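Local coordinates for capsule biosynthesis protein CapD proenzyme (Bacillus anthracis, PDB 3G9K) that cleaves the poly-gamma-D-glutamate capsule of the anthrax bacillus and links the fragments by an amide bond to the peptidoglycan, as a two-chain transpeptidase, at residues I49-Y53 with F104-M108; F81-R85 with A236-F240; K133-D139 with T169-Q175. All coordinates share one frame; numbering follows the deposited sequence.

Overall arrangement
Contacts 1 and 2 lie in the core of this chain, which is the first piece of the two-chain enzyme. Contact 3 lies nearer the surface, its centre about 21 Å from that of contact 1 and about 32 Å from that of contact 2. Contact 1 joins two helices and contact 2 joins a strand end to a proline-rich loop. They touch through Tyr-84, which packs on the helix of Phe-104 and Met-108. Each has an edge-to-face aromatic pair and no direct hydrogen bond across. Contact 3 differs: backbone hydrogen bonds tie a two-stranded sheet. The second chain of the enzyme reaches all three, contact 3 by packing on Asp-138.

Contact 1: residues I49-Y53 with F104-M108; sequences IVVSY and FVAGM
Tyr-53 and Phe-104 form an edge-to-face (T-shaped) aromatic pair between two buried helices. Their planes stand at 88° and the centroids are 5.0 Å apart. Phe-104 supplies the edge. Its CE1 sits over the centre of the tyrosine ring, so the ring carbons of Tyr-53 are all near it. The phenylalanine ring is carried there because CG is anti to the backbone N (chi1 -174°). Its CZ also meets the backbone of the other helix, 3.5 Å from Ser-52 O.

Apolar packing is led by Met-108, a selenomethionine. Its chain bends at chi2 and chi3 and so passes both Tyr-53 and Ser-52. CG lies 3.8 Å from Tyr-53 CE1, while the selenium reaches Ser-52 CB at 3.7 Å. The same CG lies over a face of the Phe-104 ring, toward its rim. Ile-49 CG1 is a looser neighbour of the selenium atom. The local axes are 11.2 Å apart and run at 168°, nearly antiparallel. At that spacing these large side chains span the distance between the helices.

The polar link is made by water. The O of a bridging water lies 2.8 Å from Tyr-53 OH, and this water donates to Val-105 O at 2.7 Å. It lies near the plane of the tyrosine ring and gives the buried hydroxyl a partner. Val-105 CG2 packs beside this hydroxyl. Ser-52 OG bonds instead to Ala-48 O, within its own helix.

The contact joins helix 44-58 to helix 104-115 inside the gamma-glutamyltransferase fold. Tyr-53 also packs on helices 120-133 and 176-188. Met-108 packs on Tyr-84, just past strand 79-83, and Ser-52 on Phe-4 of the second chain.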
loop_
_atom_site.group_PDB
_atom_site.type_symbol
_atom_site.label_atom_id
_atom_site.label_comp_id
_atom_site.label_asym_id
_atom_site.label_seq_id
_atom_site.Cartn_x
_atom_site.Cartn_y
_atom_site.Cartn_z
ATOM N N ILE A 49 -13.404 -3.549 -0.369
ATOM C CA ILE A 49 -13.879 -3.083 0.926
ATOM C C ILE A 49 -13.755 -4.207 1.925
ATOM O O ILE A 49 -13.288 -4.014 3.076
ATOM C CB ILE A 49 -15.356 -2.600 0.864
ATOM C CG1 ILE A 49 -15.433 -1.311 0.056
ATOM C CG2 ILE A 49 -15.926 -2.474 2.274
ATOM C CD1 ILE A 49 -16.855 -0.863 -0.419
ATOM N N VAL A 50 -14.174 -5.384 1.506
ATOM C CA VAL A 50 -14.041 -6.586 2.352
ATOM C C VAL A 50 -12.561 -6.845 2.711
ATOM O O VAL A 50 -12.210 -7.036 3.868
ATOM C CB VAL A 50 -14.614 -7.800 1.635
ATOM C CG1 VAL A 50 -14.235 -9.032 2.352
ATOM C CG2 VAL A 50 -16.158 -7.665 1.514
ATOM N N VAL A 51 -11.714 -6.880 1.699
ATOM C CA VAL A 51 -10.276 -7.055 1.855
ATOM C C VAL A 51 -9.682 -5.980 2.759
ATOM O O VAL A 51 -8.851 -6.286 3.603
ATOM C CB VAL A 51 -9.528 -7.093 0.489
ATOM C CG1 VAL A 51 -8.007 -6.990 0.685
ATOM C CG2 VAL A 51 -9.865 -8.389 -0.315
ATOM N N SER A 52 -10.057 -4.722 2.551
ATOM C CA SER A 52 -9.450 -3.630 3.373
ATOM C C SER A 52 -9.772 -3.801 4.846
ATOM O O SER A 52 -8.887 -3.758 5.706
ATOM C CB SER A 52 -9.889 -2.263 2.925
ATOM O OG SER A 52 -9.390 -2.012 1.648
ATOM N N TYR A 53 -11.031 -4.061 5.141
ATOM C CA TYR A 53 -11.418 -4.339 6.527
ATOM C C TYR A 53 -10.796 -5.631 7.172
ATOM O O TYR A 53 -10.439 -5.648 8.348
ATOM C CB TYR A 53 -12.950 -4.319 6.628
ATOM C CG TYR A 53 -13.566 -2.976 6.953
ATOM C CD1 TYR A 53 -14.226 -2.234 5.995
ATOM C CD2 TYR A 53 -13.540 -2.490 8.250
ATOM C CE1 TYR A 53 -14.857 -0.988 6.335
ATOM C CE2 TYR A 53 -14.120 -1.305 8.574
ATOM C CZ TYR A 53 -14.780 -0.545 7.614
ATOM O OH TYR A 53 -15.326 0.634 8.006
ATOM N N PHE A 104 -9.800 5.929 6.922
ATOM C CA PHE A 104 -10.179 4.602 6.451
ATOM C C PHE A 104 -11.722 4.367 6.391
ATOM O O PHE A 104 -12.276 4.005 5.319
ATOM C CB PHE A 104 -9.538 3.550 7.387
ATOM C CG PHE A 104 -9.732 2.134 6.934
ATOM C CD1 PHE A 104 -10.896 1.431 7.275
ATOM C CD2 PHE A 104 -8.758 1.478 6.204
ATOM C CE1 PHE A 104 -11.103 0.117 6.869
ATOM C CE2 PHE A 104 -8.955 0.154 5.785
ATOM C CZ PHE A 104 -10.139 -0.524 6.148
ATOM N N VAL A 105 -12.391 4.515 7.541
ATOM C CA VAL A 105 -13.838 4.245 7.656
ATOM C C VAL A 105 -14.682 5.120 6.687
ATOM O O VAL A 105 -15.557 4.594 5.964
ATOM C CB VAL A 105 -14.290 4.322 9.113
ATOM C CG1 VAL A 105 -15.835 4.256 9.235
ATOM C CG2 VAL A 105 -13.622 3.190 9.906
ATOM N N ALA A 106 -14.391 6.422 6.655
ATOM C CA ALA A 106 -14.986 7.382 5.694
ATOM C C ALA A 106 -14.687 7.041 4.222
ATOM O O ALA A 106 -15.588 7.138 3.355
ATOM C CB ALA A 106 -14.543 8.796 5.991
ATOM N N GLY A 107 -13.458 6.609 3.935
ATOM C CA GLY A 107 -13.076 6.154 2.605
ATOM C C GLY A 107 -13.897 5.000 2.103
ATOM O O GLY A 107 -14.442 5.053 1.009
HETATM N N MSE A 108 -13.952 3.951 2.929
HETATM C CA MSE A 108 -14.694 2.744 2.577
HETATM C C MSE A 108 -16.180 3.043 2.382
HETATM O O MSE A 108 -16.798 2.539 1.425
HETATM C CB MSE A 108 -14.503 1.656 3.645
HETATM C CG MSE A 108 -13.060 1.132 3.788
HETATM SE SE MSE A 108 -12.295 0.482 2.119
HETATM C CE MSE A 108 -10.778 1.632 1.917
HETATM O O HOH W 1 -16.801 2.244 6.295
#

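Contact 2: residues F81-R85 with A236-F240; sequences FIDYR and APPPF
A cis peptide bond before Pro-239 makes a type VIa beta turn, which presents Pro-237 to Phe-81 and Pro-239 to Asp-83. The turn lies in the loop that follows strand 231-235. Facing it is the end of strand 79-83, an inner strand of the antiparallel sheet in this Ntn-type fold. Phe-240 N bonds to Pro-237 O at 2.8 Å and closes the turn.

Phe-81 is gripped in two ways. Pro-237 CD makes a CH-pi contact over one face, 3.8 Å from the ring centroid and 20° off its normal. At its edge the ring meets Phe-240. This pair is edge-to-face, with planes at 72° and centroids 4.8 Å apart. Phe-81 CZ sits over the centre of the Phe-240 ring. With chi1 at -175°, the Phe-81 ring swings away from its own backbone N and out to the loop. Ala-236 CB adds apolar contact, 3.6 Å from Phe-81 CE1.

Asp-83 comes in beside Phe-240, its CG near the ring plane at the edge. The carboxylate stands nearly perpendicular to the ring. Its OD1 accepts from Arg-85 N at 3.0 Å, an Asx turn that shapes the chain as it leaves the strand. This buried acid also has two basic partners: OD2 pairs with Arg-221, and OD1 with Arg-55 of the second chain. These two arginines would probably stabilise its negative charge. The side chain of Arg-85 also turns to the second chain, where NH2 bonds to Ser-56 OG. The strand end and loop thus meet at the interface between the two chains. On the loop side, Asp-83 OD2 lies against the proline after the cis bond, 3.3 Å from Pro-239 CD.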
loop_
_atom_site.group_PDB
_atom_site.type_symbol
_atom_site.label_atom_id
_atom_site.label_comp_id
_atom_site.label_asym_id
_atom_site.label_seq_id
_atom_site.Cartn_x
_atom_site.Cartn_y
_atom_site.Cartn_z
ATOM N N PHE A 81 -9.548 7.936 -8.448
ATOM C CA PHE A 81 -8.675 7.778 -7.299
ATOM C C PHE A 81 -9.384 8.318 -6.047
ATOM O O PHE A 81 -9.795 9.464 -6.023
ATOM C CB PHE A 81 -7.334 8.507 -7.465
ATOM C CG PHE A 81 -6.397 8.230 -6.333
ATOM C CD1 PHE A 81 -5.651 7.067 -6.321
ATOM C CD2 PHE A 81 -6.329 9.067 -5.248
ATOM C CE1 PHE A 81 -4.821 6.763 -5.246
ATOM C CE2 PHE A 81 -5.495 8.759 -4.174
ATOM C CZ PHE A 81 -4.737 7.607 -4.199
ATOM N N ILE A 82 -9.586 7.482 -5.031
ATOM C CA ILE A 82 -10.153 7.986 -3.786
ATOM C C ILE A 82 -9.054 8.142 -2.700
ATOM O O ILE A 82 -8.374 7.183 -2.335
ATOM C CB ILE A 82 -11.283 7.111 -3.267
ATOM C CG1 ILE A 82 -12.229 6.718 -4.400
ATOM C CG2 ILE A 82 -11.990 7.832 -2.114
ATOM C CD1 ILE A 82 -12.683 7.897 -5.210
ATOM N N ASP A 83 -8.893 9.372 -2.232
ATOM C CA ASP A 83 -7.930 9.747 -1.221
ATOM C C ASP A 83 -8.608 9.764 0.159
ATOM O O ASP A 83 -9.374 10.685 0.474
ATOM C CB ASP A 83 -7.363 11.138 -1.561
ATOM C CG ASP A 83 -6.289 11.604 -0.557
ATOM O OD1 ASP A 83 -6.207 11.055 0.566
ATOM O OD2 ASP A 83 -5.476 12.486 -0.899
ATOM N N TYR A 84 -8.311 8.763 0.991
ATOM C CA TYR A 84 -8.799 8.728 2.375
ATOM C C TYR A 84 -7.620 8.708 3.383
ATOM O O TYR A 84 -7.647 8.069 4.431
ATOM C CB TYR A 84 -9.798 7.572 2.581
ATOM C CG TYR A 84 -9.325 6.229 2.000
ATOM C CD1 TYR A 84 -8.722 5.278 2.792
ATOM C CD2 TYR A 84 -9.485 5.942 0.661
ATOM C CE1 TYR A 84 -8.285 4.092 2.259
ATOM C CE2 TYR A 84 -9.043 4.776 0.124
ATOM C CZ TYR A 84 -8.462 3.829 0.932
ATOM O OH TYR A 84 -8.012 2.656 0.363
ATOM N N ARG A 85 -6.614 9.504 3.061
ATOM C CA ARG A 85 -5.504 9.709 3.906
ATOM C C ARG A 85 -5.962 10.560 5.088
ATOM O O ARG A 85 -6.866 11.401 4.938
ATOM C CB ARG A 85 -4.424 10.414 3.092
ATOM C CG ARG A 85 -3.110 10.508 3.766
ATOM C CD ARG A 85 -1.990 10.717 2.733
ATOM N NE ARG A 85 -0.719 10.996 3.393
ATOM C CZ ARG A 85 0.008 10.084 4.031
ATOM N NH1 ARG A 85 -0.391 8.815 4.123
ATOM N NH2 ARG A 85 1.158 10.446 4.580
ATOM N N ALA A 236 -1.258 7.300 -8.681
ATOM C CA ALA A 236 -1.842 8.045 -7.584
ATOM C C ALA A 236 -1.378 9.484 -7.636
ATOM O O ALA A 236 -0.183 9.736 -7.712
ATOM C CB ALA A 236 -1.434 7.387 -6.255
ATOM N N PRO A 237 -2.324 10.442 -7.610
ATOM C CA PRO A 237 -1.932 11.857 -7.687
ATOM C C PRO A 237 -1.508 12.469 -6.352
ATOM O O PRO A 237 -1.697 11.846 -5.291
ATOM C CB PRO A 237 -3.213 12.528 -8.177
ATOM C CG PRO A 237 -4.290 11.731 -7.544
ATOM C CD PRO A 237 -3.789 10.298 -7.544
ATOM N N PRO A 238 -0.945 13.693 -6.385
ATOM C CA PRO A 238 -0.662 14.425 -5.157
ATOM C C PRO A 238 -1.838 14.409 -4.194
ATOM O O PRO A 238 -3.007 14.554 -4.615
ATOM C CB PRO A 238 -0.344 15.835 -5.651
ATOM C CG PRO A 238 0.221 15.628 -6.965
ATOM C CD PRO A 238 -0.490 14.443 -7.574
ATOM N N PRO A 239 -1.556 14.172 -2.904
ATOM C CA PRO A 239 -0.261 14.094 -2.204
ATOM C C PRO A 239 0.455 12.720 -2.286
ATOM O O PRO A 239 1.533 12.555 -1.698
ATOM C CB PRO A 239 -0.652 14.381 -0.757
ATOM C CG PRO A 239 -1.968 13.694 -0.630
ATOM C CD PRO A 239 -2.673 13.912 -1.990
ATOM N N PHE A 240 -0.103 11.770 -3.032
ATOM C CA PHE A 240 0.564 10.474 -3.283
ATOM C C PHE A 240 1.702 10.716 -4.291
ATOM O O PHE A 240 1.796 11.814 -4.864
ATOM C CB PHE A 240 -0.440 9.438 -3.800
ATOM C CG PHE A 240 -1.424 8.945 -2.742
ATOM C CD1 PHE A 240 -1.301 7.671 -2.221
ATOM C CD2 PHE A 240 -2.452 9.764 -2.277
ATOM C CE1 PHE A 240 -2.195 7.198 -1.255
ATOM C CE2 PHE A 240 -3.355 9.319 -1.300
ATOM C CZ PHE A 240 -3.216 8.034 -0.787
#

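Contact 3: residues K133-D139 with T169-Q175; sequences KGFKVDD and TGETLIQ
A small two-stranded antiparallel sheet pairs Phe-135 and Lys-136 with Leu-173 and Thr-172. Phe-135 and Leu-173 are the hydrogen-bonded pair. Leu-173 N gives a 2.9 Å bond to Phe-135 O. The return bond, Phe-135 N to Leu-173 O, is longer at 3.2 Å, and its donor stands above the carbonyl plane. Lys-136 and Thr-172 form the next, non-hydrogen-bonded pair. Beyond it Val-137 N reaches Glu-171 O at 2.8 Å, nearly straight. Gly-170 N then bonds to Val-137 O, also at 2.8 Å.

The inner side is apolar. Phe-135 and Leu-173 point the same way and lie side by side, with CE2 of the ring 3.9 Å from Leu-173 CD2. Val-137 crosses Leu-173 at about a right angle and sets CG1 3.6 Å from Leu-173 CB. Leu-141 of helix 139-152 packs on Phe-135 and Leu-173, and Thr-142 on Val-137. Gln-175 NE2 comes to the edge of the Phe-135 ring, but its hydrogen bond goes to Val-57 O. On the other face Lys-136 lays its chain along Gly-170, with CE 3.1 Å from Gly-170 O.

At one end Thr-169 OG1 donates to Asp-139 OD1 at 2.7 Å, from well above the carboxylate plane. Thr-169 turns OG1 away from its carbonyl carbon (chi1 -63°) to meet Asp-139. Asp-138 is the N-cap of helix 139-152, its OD1 taking the bond from Leu-141 N. At the opposite end Gly-134 follows helix 120-133 with positive phi; its CA makes a CA-H...O contact with Leu-173 O. Phe-135 and Leu-173 are buried, Lys-136 and Thr-172 exposed. Four of the five hydrogen bonds across are backbone to backbone, so the pairing between these helix ends depends little on side-chain identity.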
loop_
_atom_site.group_PDB
_atom_site.type_symbol
_atom_site.label_atom_id
_atom_site.label_comp_id
_atom_site.label_asym_id
_atom_site.label_seq_id
_atom_site.Cartn_x
_atom_site.Cartn_y
_atom_site.Cartn_z
ATOM N N LYS A 133 -14.404 -13.969 16.508
ATOM C CA LYS A 133 -14.068 -15.384 16.625
ATOM C C LYS A 133 -12.568 -15.636 16.674
ATOM O O LYS A 133 -12.137 -16.640 17.221
ATOM C CB LYS A 133 -14.695 -16.184 15.482
ATOM C CG LYS A 133 -16.192 -15.975 15.290
ATOM C CD LYS A 133 -17.004 -16.469 16.437
ATOM C CE LYS A 133 -18.505 -16.396 16.138
ATOM N NZ LYS A 133 -18.947 -17.383 15.076
ATOM N N GLY A 134 -11.773 -14.759 16.055
ATOM C CA GLY A 134 -10.328 -14.876 16.117
ATOM C C GLY A 134 -9.727 -15.342 14.807
ATOM O O GLY A 134 -10.441 -15.696 13.876
ATOM N N PHE A 135 -8.398 -15.297 14.743
ATOM C CA PHE A 135 -7.638 -15.842 13.615
ATOM C C PHE A 135 -6.275 -16.297 14.125
ATOM O O PHE A 135 -5.826 -15.862 15.171
ATOM C CB PHE A 135 -7.453 -14.786 12.521
ATOM C CG PHE A 135 -6.498 -13.717 12.892
ATOM C CD1 PHE A 135 -5.179 -13.741 12.429
ATOM C CD2 PHE A 135 -6.896 -12.679 13.708
ATOM C CE1 PHE A 135 -4.282 -12.760 12.782
ATOM C CE2 PHE A 135 -6.005 -11.695 14.063
ATOM C CZ PHE A 135 -4.685 -11.752 13.622
ATOM N N LYS A 136 -5.633 -17.201 13.396
ATOM C CA LYS A 136 -4.350 -17.751 13.828
ATOM C C LYS A 136 -3.249 -16.771 13.513
ATOM O O LYS A 136 -3.082 -16.378 12.351
ATOM C CB LYS A 136 -4.061 -19.087 13.132
ATOM C CG LYS A 136 -4.569 -20.303 13.944
ATOM C CD LYS A 136 -4.004 -21.644 13.379
ATOM C CE LYS A 136 -2.473 -21.798 13.610
ATOM N NZ LYS A 136 -1.794 -22.872 12.804
ATOM N N VAL A 137 -2.496 -16.366 14.525
ATOM C CA VAL A 137 -1.430 -15.405 14.274
ATOM C C VAL A 137 -0.302 -16.121 13.530
ATOM O O VAL A 137 -0.131 -17.336 13.667
ATOM C CB VAL A 137 -0.966 -14.610 15.555
ATOM C CG1 VAL A 137 -2.088 -14.490 16.592
ATOM C CG2 VAL A 137 0.254 -15.177 16.173
ATOM N N ASP A 138 0.396 -15.375 12.684
ATOM C CA ASP A 138 1.531 -15.897 11.926
ATOM C C ASP A 138 2.852 -15.392 12.480
ATOM O O ASP A 138 2.894 -14.556 13.391
ATOM C CB ASP A 138 1.411 -15.546 10.430
ATOM C CG ASP A 138 1.333 -14.054 10.157
ATOM O OD1 ASP A 138 1.389 -13.230 11.080
ATOM O OD2 ASP A 138 1.186 -13.691 8.983
ATOM N N ASP A 139 3.937 -15.899 11.902
ATOM C CA ASP A 139 5.283 -15.514 12.307
ATOM C C ASP A 139 5.565 -14.024 12.152
ATOM O O ASP A 139 6.317 -13.458 12.936
ATOM C CB ASP A 139 6.315 -16.339 11.528
ATOM C CG ASP A 139 6.235 -17.828 11.862
ATOM O OD1 ASP A 139 6.602 -18.217 13.001
ATOM O OD2 ASP A 139 5.783 -18.612 10.986
ATOM N N THR A 169 3.175 -17.448 17.131
ATOM C CA THR A 169 2.704 -18.029 15.891
ATOM C C THR A 169 1.853 -19.230 16.201
ATOM O O THR A 169 2.156 -20.011 17.110
ATOM C CB THR A 169 3.872 -18.458 15.016
ATOM O OG1 THR A 169 4.622 -17.291 14.665
ATOM C CG2 THR A 169 3.383 -19.165 13.752
ATOM N N GLY A 170 0.747 -19.342 15.484
ATOM C CA GLY A 170 -0.155 -20.456 15.662
ATOM C C GLY A 170 -1.271 -20.200 16.637
ATOM O O GLY A 170 -2.290 -20.883 16.587
ATOM N N GLU A 171 -1.105 -19.209 17.510
ATOM C CA GLU A 171 -2.089 -18.929 18.561
ATOM C C GLU A 171 -3.269 -18.178 17.961
ATOM O O GLU A 171 -3.100 -17.479 16.970
ATOM C CB GLU A 171 -1.456 -18.098 19.690
ATOM C CG GLU A 171 -0.397 -18.847 20.491
ATOM C CD GLU A 171 -1.007 -19.873 21.427
ATOM O OE1 GLU A 171 -1.675 -19.460 22.399
ATOM O OE2 GLU A 171 -0.817 -21.089 21.200
ATOM N N THR A 172 -4.448 -18.331 18.551
ATOM C CA THR A 172 -5.634 -17.606 18.102
ATOM C C THR A 172 -5.719 -16.248 18.803
ATOM O O THR A 172 -5.741 -16.173 20.036
ATOM C CB THR A 172 -6.915 -18.395 18.361
ATOM O OG1 THR A 172 -6.879 -19.604 17.603
ATOM C CG2 THR A 172 -8.160 -17.588 17.972
ATOM N N LEU A 173 -5.702 -15.180 18.013
ATOM C CA LEU A 173 -5.914 -13.839 18.556
ATOM C C LEU A 173 -7.347 -13.411 18.343
ATOM O O LEU A 173 -7.796 -13.319 17.190
ATOM C CB LEU A 173 -4.982 -12.859 17.851
ATOM C CG LEU A 173 -5.160 -11.376 18.173
ATOM C CD1 LEU A 173 -4.974 -11.097 19.679
ATOM C CD2 LEU A 173 -4.204 -10.594 17.295
ATOM N N ILE A 174 -8.030 -13.133 19.461
ATOM C CA ILE A 174 -9.411 -12.677 19.532
ATOM C C ILE A 174 -9.386 -11.186 19.928
ATOM O O ILE A 174 -8.623 -10.794 20.816
ATOM C CB ILE A 174 -10.265 -13.438 20.584
ATOM C CG1 ILE A 174 -10.472 -14.918 20.149
ATOM C CG2 ILE A 174 -11.593 -12.735 20.746
ATOM C CD1 ILE A 174 -11.030 -15.937 21.290
ATOM N N GLN A 175 -10.157 -10.375 19.198
ATOM C CA GLN A 175 -10.186 -8.895 19.355
ATOM C C GLN A 175 -11.614 -8.371 19.604
ATOM O O GLN A 175 -12.252 -7.752 18.729
ATOM C CB GLN A 175 -9.543 -8.195 18.122
ATOM C CG GLN A 175 -8.041 -8.432 17.966
ATOM C CD GLN A 175 -7.450 -7.800 16.738
ATOM O OE1 GLN A 175 -6.910 -6.694 16.782
ATOM N NE2 GLN A 175 -7.536 -8.513 15.630
#